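Local coordinates for protein HRI1 (Saccharomyces cerevisiae, PDB 3RBY), which is of unknown function and not essential, but interacts with the protein HRR25 and may interact with SEC72, at residues S136-V141 and L198-G203. Residues are numbered along the deposited sequence; the frame is centred on the assembly and turned at random.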
ATOM      1  N   SER A 136     -13.124   7.532  -4.777  1.00 36.48           N
ATOM      2  CA  SER A 136     -14.474   7.821  -4.318  1.00 41.35           C
ATOM      3  C   SER A 136     -14.645   7.610  -2.809  1.00 42.33           C
ATOM      4  O   SER A 136     -15.737   7.826  -2.293  1.00 42.50           O
ATOM      5  CB  SER A 136     -15.505   7.020  -5.105  1.00 40.44           C
ATOM      6  OG  SER A 136     -15.283   5.627  -4.979  1.00 48.64           O
ATOM      7  N   ARG A 137     -13.568   7.219  -2.112  1.00 38.07           N
ATOM      8  CA  ARG A 137     -13.586   7.071  -0.644  1.00 38.71           C
ATOM      9  C   ARG A 137     -12.848   8.206   0.045  1.00 42.97           C
ATOM     10  O   ARG A 137     -11.880   8.745  -0.508  1.00 39.31           O
ATOM     11  CB  ARG A 137     -12.909   5.765  -0.233  1.00 42.15           C
ATOM     12  CG  ARG A 137     -13.287   4.619  -1.131  1.00 47.98           C
ATOM     13  CD  ARG A 137     -14.757   4.337  -0.989  1.00 47.99           C
ATOM     14  NE  ARG A 137     -14.980   3.260  -0.035  1.00 57.53           N
ATOM     15  CZ  ARG A 137     -15.409   2.044  -0.378  1.00 64.78           C
ATOM     16  NH1 ARG A 137     -15.563   1.117   0.558  1.00 64.17           N
ATOM     17  NH2 ARG A 137     -15.694   1.757  -1.653  1.00 59.58           N
ATOM     18  N   GLU A 138     -13.273   8.555   1.261  1.00 42.34           N
ATOM     19  CA  GLU A 138     -12.538   9.555   2.046  1.00 44.97           C
ATOM     20  C   GLU A 138     -11.300   8.976   2.754  1.00 44.13           C
ATOM     21  O   GLU A 138     -10.400   9.717   3.153  1.00 46.76           O
ATOM     22  CB  GLU A 138     -13.452  10.287   3.030  1.00 48.90           C
ATOM     23  CG  GLU A 138     -13.697   9.576   4.357  1.00 56.68           C
ATOM     24  CD  GLU A 138     -14.637  10.369   5.264  1.00 62.04           C
ATOM     25  OE1 GLU A 138     -14.725  10.045   6.466  1.00 69.75           O
ATOM     26  OE2 GLU A 138     -15.295  11.316   4.769  1.00 60.98           O
ATOM     27  N   ASP A 139     -11.250   7.655   2.892  1.00 43.40           N
ATOM     28  CA  ASP A 139     -10.042   6.981   3.362  1.00 41.88           C
ATOM     29  C   ASP A 139      -9.192   6.496   2.177  1.00 39.65           C
ATOM     30  O   ASP A 139      -9.646   6.467   1.029  1.00 40.75           O
ATOM     31  CB  ASP A 139     -10.431   5.791   4.237  1.00 44.53           C
ATOM     32  CG  ASP A 139     -11.079   6.213   5.533  1.00 47.32           C
ATOM     33  OD1 ASP A 139     -10.435   6.967   6.303  1.00 52.07           O
ATOM     34  OD2 ASP A 139     -12.230   5.800   5.771  1.00 48.61           O
ATOM     35  N   LEU A 140      -7.965   6.086   2.476  1.00 35.53           N
ATOM     36  CA  LEU A 140      -7.082   5.506   1.476  1.00 34.65           C
ATOM     37  C   LEU A 140      -7.312   4.001   1.393  1.00 36.69           C
ATOM     38  O   LEU A 140      -6.706   3.233   2.138  1.00 36.68           O
ATOM     39  CB  LEU A 140      -5.621   5.788   1.827  1.00 35.22           C
ATOM     40  CG  LEU A 140      -4.938   6.944   1.095  1.00 42.20           C
ATOM     41  CD1 LEU A 140      -5.839   8.166   1.055  1.00 41.22           C
ATOM     42  CD2 LEU A 140      -3.608   7.275   1.753  1.00 34.57           C
ATOM     43  N   VAL A 141      -8.192   3.583   0.490  1.00 37.95           N
ATOM     44  CA  VAL A 141      -8.506   2.166   0.336  1.00 35.59           C
ATOM     45  C   VAL A 141      -7.830   1.564  -0.892  1.00 38.00           C
ATOM     46  O   VAL A 141      -7.915   2.108  -1.991  1.00 38.10           O
ATOM     47  CB  VAL A 141     -10.025   1.920   0.254  1.00 39.33           C
ATOM     48  CG1 VAL A 141     -10.787   3.190   0.592  1.00 36.81           C
ATOM     49  CG2 VAL A 141     -10.406   1.409  -1.125  1.00 37.51           C
ATOM     50  N   LEU A 198      -9.958  17.414   0.561  1.00 39.11           N
ATOM     51  CA  LEU A 198     -10.727  16.181   0.605  1.00 37.93           C
ATOM     52  C   LEU A 198     -12.177  16.497   0.920  1.00 41.39           C
ATOM     53  O   LEU A 198     -12.471  17.151   1.932  1.00 45.40           O
ATOM     54  CB  LEU A 198     -10.142  15.222   1.651  1.00 40.74           C
ATOM     55  CG  LEU A 198     -10.824  13.866   1.895  1.00 42.30           C
ATOM     56  CD1 LEU A 198     -10.718  12.964   0.673  1.00 40.74           C
ATOM     57  CD2 LEU A 198     -10.210  13.174   3.124  1.00 39.71           C
ATOM     58  N   GLU A 199     -13.085  16.061   0.047  1.00 41.99           N
ATOM     59  CA  GLU A 199     -14.514  16.158   0.344  1.00 45.36           C
ATOM     60  C   GLU A 199     -14.941  14.912   1.119  1.00 44.62           C
ATOM     61  O   GLU A 199     -14.991  13.808   0.571  1.00 44.03           O
ATOM     62  CB  GLU A 199     -15.367  16.336  -0.917  1.00 42.38           C
ATOM     63  CG  GLU A 199     -16.871  16.197  -0.633  1.00 51.39           C
ATOM     64  CD  GLU A 199     -17.752  16.407  -1.867  1.00 62.54           C
ATOM     65  OE1 GLU A 199     -18.794  15.710  -2.000  1.00 65.12           O
ATOM     66  OE2 GLU A 199     -17.410  17.279  -2.699  1.00 57.41           O
ATOM     67  N   LYS A 200     -15.226  15.115   2.402  1.00 46.63           N
ATOM     68  CA  LYS A 200     -15.602  14.063   3.336  1.00 50.34           C
ATOM     69  C   LYS A 200     -17.035  13.609   3.091  1.00 53.76           C
ATOM     70  O   LYS A 200     -17.840  14.362   2.530  1.00 54.01           O
ATOM     71  CB  LYS A 200     -15.512  14.599   4.776  1.00 51.04           C
ATOM     72  CG  LYS A 200     -14.138  15.069   5.214  1.00 50.10           C
ATOM     73  CD  LYS A 200     -13.212  13.896   5.477  1.00 55.36           C
ATOM     74  CE  LYS A 200     -12.346  14.135   6.702  1.00 67.07           C
ATOM     75  NZ  LYS A 200     -13.143  14.084   7.960  1.00 71.53           N
ATOM     76  N   ASP A 201     -17.358  12.394   3.531  1.00 56.31           N
ATOM     77  CA  ASP A 201     -18.727  11.886   3.444  1.00 58.55           C
ATOM     78  C   ASP A 201     -19.734  12.843   4.096  1.00 57.63           C
ATOM     79  O   ASP A 201     -20.908  12.838   3.739  1.00 60.11           O
ATOM     80  CB  ASP A 201     -18.846  10.490   4.070  1.00 61.95           C
ATOM     81  CG  ASP A 201     -17.875   9.477   3.461  1.00 65.15           C
ATOM     82  OD1 ASP A 201     -17.326   9.731   2.364  1.00 58.22           O
ATOM     83  OD2 ASP A 201     -17.664   8.413   4.091  1.00 69.48           O
ATOM     84  N   SER A 202     -19.281  13.662   5.047  1.00 54.49           N
ATOM     85  CA  SER A 202     -20.143  14.698   5.620  1.00 55.91           C
ATOM     86  C   SER A 202     -20.634  15.679   4.547  1.00 62.52           C
ATOM     87  O   SER A 202     -21.654  16.357   4.717  1.00 64.52           O
ATOM     88  CB  SER A 202     -19.441  15.453   6.764  1.00 59.18           C
ATOM     89  OG  SER A 202     -18.231  16.085   6.353  1.00 58.60           O
ATOM     90  N   GLY A 203     -19.916  15.738   3.431  1.00 61.37           N
ATOM     91  CA  GLY A 203     -20.210  16.712   2.398  1.00 62.39           C
ATOM     92  C   GLY A 203     -19.299  17.923   2.497  1.00 60.86           C
ATOM     93  O   GLY A 203     -19.061  18.601   1.496  1.00 63.08           O
TER
HETATM   94  O   HOH W   1     -16.012   7.344   1.631  1.00 47.82           O
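Glu138, in the loop between strands 124-132 and 156-161, reaches across to the type I beta turn Lys200-Gly203 that joins antiparallel strands 192-199 and 205-211, so the contact pins the linker between the two beta sheets of the chain to a hairpin of the second one. One direct hydrogen bond crosses the contact: Asp201 N donates to Glu138 OE2 at 2.6 Å, nearly straight at 162° and met close to the C-O axis of the acceptor. The same oxygen, Glu138 OE2, rests 3.1 Å from Lys200 CA, and the bent lysine chain brings its CD alongside the carboxylate. Lys200 NZ stays beyond salt-bridge range, 4.6 Å from Glu138 OE1. Because CG of Glu138 sits between its backbone N and carbonyl carbon (chi1 84°) and the chain is extended beyond it, the carboxylate arrives stacked against that of Asp201, their planes 19° apart. Two like charges so placed should repel, a cost probably eased by the salt bridge of Asp201 OD1 to Arg175. A water also links the two residues, accepting from Glu138 N at 3.0 Å and donating to Asp201 OD1 at 2.8 Å. An alanine in place of this glutamate lacks the acceptor and is likely to leave Asp201 N without its partner across the contact, and the turn less firmly tied to the loop. Leu198 CD2 packs 3.5 Å from the carbonyl Glu138 O, and the leucine also touches Trp176, which probably helps to position the loop through the hydrogen bond from its NE1 to Arg137 O.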